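Long-range contact in insecticyanin-A (Manduca sexta, PDB 1Z24), which binds the bile pigment biliverdin IX gamma and, as a blue protein mixed with lipoprotein-bound carotenes, gives hornworms their green camouflage: residues Q85-M90 and V102-A107. Sequence-based numbering, arbitrary orientation.
Sequences QGKYVM and VPWVLA. With BLV (biliverdin IX gamma chromophore), chain B.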
ATOM      1  N   GLN A  85      -6.051   1.742 -20.012  1.00 24.42           N
ATOM      2  CA  GLN A  85      -6.578   1.967 -18.652  1.00 18.39           C
ATOM      3  C   GLN A  85      -7.150   3.379 -18.462  1.00 29.76           C
ATOM      4  O   GLN A  85      -6.899   4.303 -19.270  1.00 24.41           O
ATOM      5  CB  GLN A  85      -5.574   1.613 -17.559  1.00 27.76           C
ATOM      6  CG  GLN A  85      -5.227   0.105 -17.439  1.00 38.72           C
ATOM      7  CD  GLN A  85      -3.889   0.030 -16.750  1.00 51.24           C
ATOM      8  OE1 GLN A  85      -3.355   1.071 -16.341  1.00 33.60           O
ATOM      9  NE2 GLN A  85      -3.333  -1.140 -16.598  1.00 33.01           N
ATOM     10  N   GLY A  86      -7.928   3.596 -17.389  1.00 25.03           N
ATOM     11  CA  GLY A  86      -8.513   4.933 -17.196  1.00 20.40           C
ATOM     12  C   GLY A  86      -7.645   5.895 -16.429  1.00 22.04           C
ATOM     13  O   GLY A  86      -7.607   5.959 -15.171  1.00 27.68           O
ATOM     14  N   LYS A  87      -6.926   6.625 -17.233  1.00 30.71           N
ATOM     15  CA  LYS A  87      -6.003   7.606 -16.748  1.00 22.08           C
ATOM     16  C   LYS A  87      -5.950   8.708 -17.783  1.00 28.01           C
ATOM     17  O   LYS A  87      -5.716   8.459 -18.976  1.00 32.16           O
ATOM     18  CB  LYS A  87      -4.674   6.853 -16.505  1.00 20.23           C
ATOM     19  CG  LYS A  87      -3.768   7.619 -15.554  1.00 25.40           C
ATOM     20  CD  LYS A  87      -2.358   7.037 -15.472  1.00 25.67           C
ATOM     21  CE  LYS A  87      -2.287   5.640 -14.887  1.00 24.76           C
ATOM     22  NZ  LYS A  87      -0.871   5.199 -14.761  1.00 27.62           N
ATOM     23  N   TYR A  88      -6.197   9.941 -17.344  1.00 20.34           N
ATOM     24  CA  TYR A  88      -6.199  11.058 -18.262  1.00 24.93           C
ATOM     25  C   TYR A  88      -5.480  12.286 -17.730  1.00 30.33           C
ATOM     26  O   TYR A  88      -5.231  12.461 -16.536  1.00 25.52           O
ATOM     27  CB  TYR A  88      -7.657  11.311 -18.777  1.00 21.78           C
ATOM     28  CG  TYR A  88      -8.616  11.748 -17.708  1.00 24.57           C
ATOM     29  CD1 TYR A  88      -8.821  13.107 -17.417  1.00 20.65           C
ATOM     30  CD2 TYR A  88      -9.272  10.784 -16.932  1.00 32.82           C
ATOM     31  CE1 TYR A  88      -9.729  13.534 -16.437  1.00 25.11           C
ATOM     32  CE2 TYR A  88     -10.163  11.182 -15.934  1.00 25.61           C
ATOM     33  CZ  TYR A  88     -10.389  12.542 -15.699  1.00 36.55           C
ATOM     34  OH  TYR A  88     -11.255  12.882 -14.689  1.00 28.97           O
ATOM     35  N   VAL A  89      -5.141  13.156 -18.652  1.00 21.49           N
ATOM     36  CA  VAL A  89      -4.443  14.376 -18.304  1.00 24.98           C
ATOM     37  C   VAL A  89      -5.257  15.585 -18.708  1.00 26.21           C
ATOM     38  O   VAL A  89      -5.806  15.589 -19.804  1.00 32.41           O
ATOM     39  CB  VAL A  89      -3.163  14.462 -19.121  1.00 25.37           C
ATOM     40  CG1 VAL A  89      -2.343  15.727 -18.731  1.00 16.05           C
ATOM     41  CG2 VAL A  89      -2.431  13.107 -19.033  1.00 32.89           C
ATOM     42  N   MET A  90      -5.310  16.570 -17.788  1.00 24.16           N
ATOM     43  CA  MET A  90      -6.004  17.824 -17.956  1.00 27.57           C
ATOM     44  C   MET A  90      -4.936  18.881 -17.908  1.00 32.69           C
ATOM     45  O   MET A  90      -4.172  18.945 -16.958  1.00 25.97           O
ATOM     46  CB  MET A  90      -6.990  18.032 -16.837  1.00 22.41           C
ATOM     47  CG  MET A  90      -8.063  16.947 -16.905  1.00 22.80           C
ATOM     48  SD  MET A  90      -9.382  17.352 -15.719  1.00 28.82           S
ATOM     49  CE  MET A  90      -8.558  17.164 -14.079  1.00 22.31           C
ATOM     50  N   VAL A 102      -3.528  14.724 -13.426  1.00 23.50           N
ATOM     51  CA  VAL A 102      -3.757  13.380 -13.804  1.00 28.95           C
ATOM     52  C   VAL A 102      -4.625  12.539 -12.900  1.00 20.05           C
ATOM     53  O   VAL A 102      -4.096  11.839 -12.043  1.00 24.48           O
ATOM     54  CB  VAL A 102      -2.364  12.676 -14.002  1.00 40.52           C
ATOM     55  CG1 VAL A 102      -2.549  11.255 -14.531  1.00 24.47           C
ATOM     56  CG2 VAL A 102      -1.416  13.406 -14.937  1.00 18.58           C
ATOM     57  N   PRO A 103      -5.929  12.544 -13.116  1.00 32.57           N
ATOM     58  CA  PRO A 103      -6.766  11.707 -12.287  1.00 27.05           C
ATOM     59  C   PRO A 103      -6.762  10.250 -12.771  1.00 23.58           C
ATOM     60  O   PRO A 103      -6.709   9.940 -13.952  1.00 25.62           O
ATOM     61  CB  PRO A 103      -8.179  12.235 -12.477  1.00 25.55           C
ATOM     62  CG  PRO A 103      -8.050  13.502 -13.322  1.00 17.27           C
ATOM     63  CD  PRO A 103      -6.746  13.345 -14.072  1.00 23.26           C
ATOM     64  N   TRP A 104      -6.806   9.347 -11.846  1.00 21.50           N
ATOM     65  CA  TRP A 104      -6.846   7.960 -12.184  1.00 17.59           C
ATOM     66  C   TRP A 104      -8.292   7.509 -11.938  1.00 32.18           C
ATOM     67  O   TRP A 104      -8.860   7.784 -10.893  1.00 27.66           O
ATOM     68  CB  TRP A 104      -5.988   7.092 -11.195  1.00 17.06           C
ATOM     69  CG  TRP A 104      -4.528   7.362 -11.351  1.00 26.83           C
ATOM     70  CD1 TRP A 104      -3.976   8.599 -11.528  1.00 20.85           C
ATOM     71  CD2 TRP A 104      -3.447   6.431 -11.318  1.00 21.55           C
ATOM     72  NE1 TRP A 104      -2.613   8.498 -11.632  1.00 25.75           N
ATOM     73  CE2 TRP A 104      -2.254   7.160 -11.468  1.00 33.13           C
ATOM     74  CE3 TRP A 104      -3.364   5.068 -11.099  1.00 20.29           C
ATOM     75  CZ2 TRP A 104      -0.983   6.538 -11.433  1.00 22.25           C
ATOM     76  CZ3 TRP A 104      -2.141   4.434 -11.098  1.00 23.20           C
ATOM     77  CH2 TRP A 104      -0.960   5.171 -11.234  1.00 27.29           C
ATOM     78  N   VAL A 105      -8.890   6.807 -12.884  1.00 25.11           N
ATOM     79  CA  VAL A 105     -10.255   6.322 -12.731  1.00 29.01           C
ATOM     80  C   VAL A 105     -10.199   4.899 -12.227  1.00 24.26           C
ATOM     81  O   VAL A 105      -9.815   3.968 -12.953  1.00 29.25           O
ATOM     82  CB  VAL A 105     -11.047   6.349 -14.075  1.00 19.89           C
ATOM     83  CG1 VAL A 105     -12.568   6.006 -13.863  1.00 19.82           C
ATOM     84  CG2 VAL A 105     -10.962   7.801 -14.540  1.00 28.17           C
ATOM     85  N   LEU A 106     -10.568   4.734 -10.960  1.00 15.81           N
ATOM     86  CA  LEU A 106     -10.556   3.403 -10.372  1.00 24.65           C
ATOM     87  C   LEU A 106     -11.699   2.529 -10.878  1.00 40.37           C
ATOM     88  O   LEU A 106     -11.568   1.324 -11.070  1.00 25.32           O
ATOM     89  CB  LEU A 106     -10.754   3.513  -8.851  1.00 26.84           C
ATOM     90  CG  LEU A 106      -9.675   4.292  -8.136  1.00 42.87           C
ATOM     91  CD1 LEU A 106      -9.680   4.001  -6.632  1.00 23.74           C
ATOM     92  CD2 LEU A 106      -8.347   3.985  -8.799  1.00 28.89           C
ATOM     93  N   ALA A 107     -12.846   3.142 -11.071  1.00 24.36           N
ATOM     94  CA  ALA A 107     -14.034   2.428 -11.549  1.00 18.91           C
ATOM     95  C   ALA A 107     -15.158   3.370 -12.002  1.00 24.37           C
ATOM     96  O   ALA A 107     -15.322   4.477 -11.506  1.00 26.47           O
ATOM     97  CB  ALA A 107     -14.666   1.761 -10.340  1.00 23.29           C
TER
HETATM   98  NA  BLV B 195      -7.541  18.377  -9.058  1.00 24.15           N
HETATM   99  C1A BLV B 195      -6.283  18.532  -8.580  1.00 24.98           C
HETATM  100  C2A BLV B 195      -5.407  17.410  -8.871  1.00 28.95           C
HETATM  101  C3A BLV B 195      -6.172  16.529  -9.577  1.00 17.72           C
HETATM  102  C4A BLV B 195      -7.508  17.144  -9.677  1.00 21.30           C
HETATM  103  CMA BLV B 195      -5.815  15.093 -10.119  1.00  8.95           C
HETATM  104  OA  BLV B 195      -5.936  19.526  -7.978  1.00 24.83           O
HETATM  105  CAA BLV B 195      -4.008  17.260  -8.428  1.00 21.36           C
HETATM  106  CBA BLV B 195      -4.146  16.880  -6.984  1.00 20.54           C
HETATM  107  CGA BLV B 195      -2.760  16.889  -6.340  1.00 26.58           C
HETATM  108  O1A BLV B 195      -2.155  15.877  -6.117  1.00 21.39           O
HETATM  109  O2A BLV B 195      -2.254  17.937  -6.086  1.00 28.06           O
HETATM  110  CHB BLV B 195      -8.584  16.514 -10.301  1.00 24.83           C
HETATM  111  NB  BLV B 195     -10.366  18.178 -10.116  1.00 22.06           N
HETATM  112  C1B BLV B 195      -9.917  16.889 -10.302  1.00 23.55           C
HETATM  113  C2B BLV B 195     -11.018  15.989 -10.540  1.00 18.21           C
HETATM  114  C3B BLV B 195     -12.117  16.743 -10.488  1.00 32.10           C
HETATM  115  C4B BLV B 195     -11.700  18.121 -10.205  1.00 32.87           C
HETATM  116  CMB BLV B 195     -10.923  14.495 -10.808  1.00 18.64           C
HETATM  117  CAB BLV B 195     -13.527  16.265 -10.662  1.00 30.14           C
HETATM  118  CBB BLV B 195     -14.415  16.838  -9.786  1.00 27.45           C
HETATM  119  CHC BLV B 195     -12.593  19.199 -10.130  1.00 19.54           C
HETATM  120  NC  BLV B 195     -11.307  21.167  -9.545  1.00 23.44           N
HETATM  121  C1C BLV B 195     -12.408  20.548 -10.034  1.00 32.16           C
HETATM  122  C2C BLV B 195     -13.440  21.523 -10.423  1.00 21.57           C
HETATM  123  C3C BLV B 195     -13.006  22.770 -10.227  1.00 33.68           C
HETATM  124  C4C BLV B 195     -11.617  22.546  -9.656  1.00 24.84           C
HETATM  125  CMC BLV B 195     -14.707  21.163 -11.044  1.00 22.62           C
HETATM  126  CAC BLV B 195     -13.625  24.167 -10.425  1.00 26.95           C
HETATM  127  CBC BLV B 195     -12.837  25.252 -10.618  1.00 20.73           C
HETATM  128  CHD BLV B 195     -10.748  23.589  -9.178  1.00 28.77           C
HETATM  129  ND  BLV B 195      -8.577  22.593  -9.811  1.00 25.23           N
HETATM  130  C1D BLV B 195      -9.371  23.638  -9.256  1.00 32.09           C
HETATM  131  C2D BLV B 195      -8.492  24.768  -8.826  1.00 31.24           C
HETATM  132  C3D BLV B 195      -7.193  24.414  -9.114  1.00 38.77           C
HETATM  133  C4D BLV B 195      -7.285  23.097  -9.718  1.00 32.57           C
HETATM  134  CMD BLV B 195      -8.898  26.055  -8.174  1.00 24.53           C
HETATM  135  OD  BLV B 195      -6.319  22.490 -10.113  1.00 27.26           O
HETATM  136  CAD BLV B 195      -5.979  25.221  -8.880  1.00 21.94           C
HETATM  137  CBD BLV B 195      -5.551  25.820 -10.206  1.00 20.54           C
HETATM  138  CGD BLV B 195      -4.143  26.513 -10.094  1.00 35.73           C
HETATM  139  O1D BLV B 195      -4.074  27.682  -9.884  1.00 31.02           O
HETATM  140  O2D BLV B 195      -3.111  25.876 -10.190  1.00 29.54           O
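Pro103 lies across the ring of Tyr88 on the inner side of a lipocalin barrel, where the antiparallel hairpin of strands 88-94 and 97-108 joins residues 85-90 to residues 102-107. This is the tightly packed half of the contact. The two side chains cross at about a right angle: Pro103 CD sits over one face of the tyrosine ring, displaced toward the rim, and Pro103 CG comes within 3.5 Å of Tyr88 CZ. Chi1 of 65° puts Tyr88 CG between the backbone N and the carbonyl carbon, and the ring beyond it reaches the proline. At the edge of the tyrosine ring, in its plane, Val105 CG2 packs 3.7 Å from Tyr88 CE2, and the buried hydroxyl is hydrogen-bonded to Tyr48 and Asn116.

The backbones are pinned by a nearly straight bond from Val105 N to Gly86 O (2.8 Å) and a weak one from Tyr88 N to Pro103 O. With proline at 103 there is no N-H to return to Tyr88 O; that oxygen instead receives a CA-H...O contact from Val102.

On the outer, partly exposed side the packing is looser between Val89 and Val102, whose CG2 atoms are 4.2 Å apart, while Lys87 runs beside Trp104, pointing the same way. Lys87 CE stands over the centre of the six-membered ring of Trp104, 3.6 Å from its centroid, and NZ makes a cation-pi contact while also salt-bridged to Asp79. An alanine in place of Trp104 would probably leave the Lys87 chain without the flat surface under CE and its ammonium without the cation-pi partner, freer to turn.

Back inside, Met90 and Pro103 border the pigment: Met90 CE, swung round by chi3 of -67°, lies 3.8 Å from both Pro103 CG and biliverdin CHB.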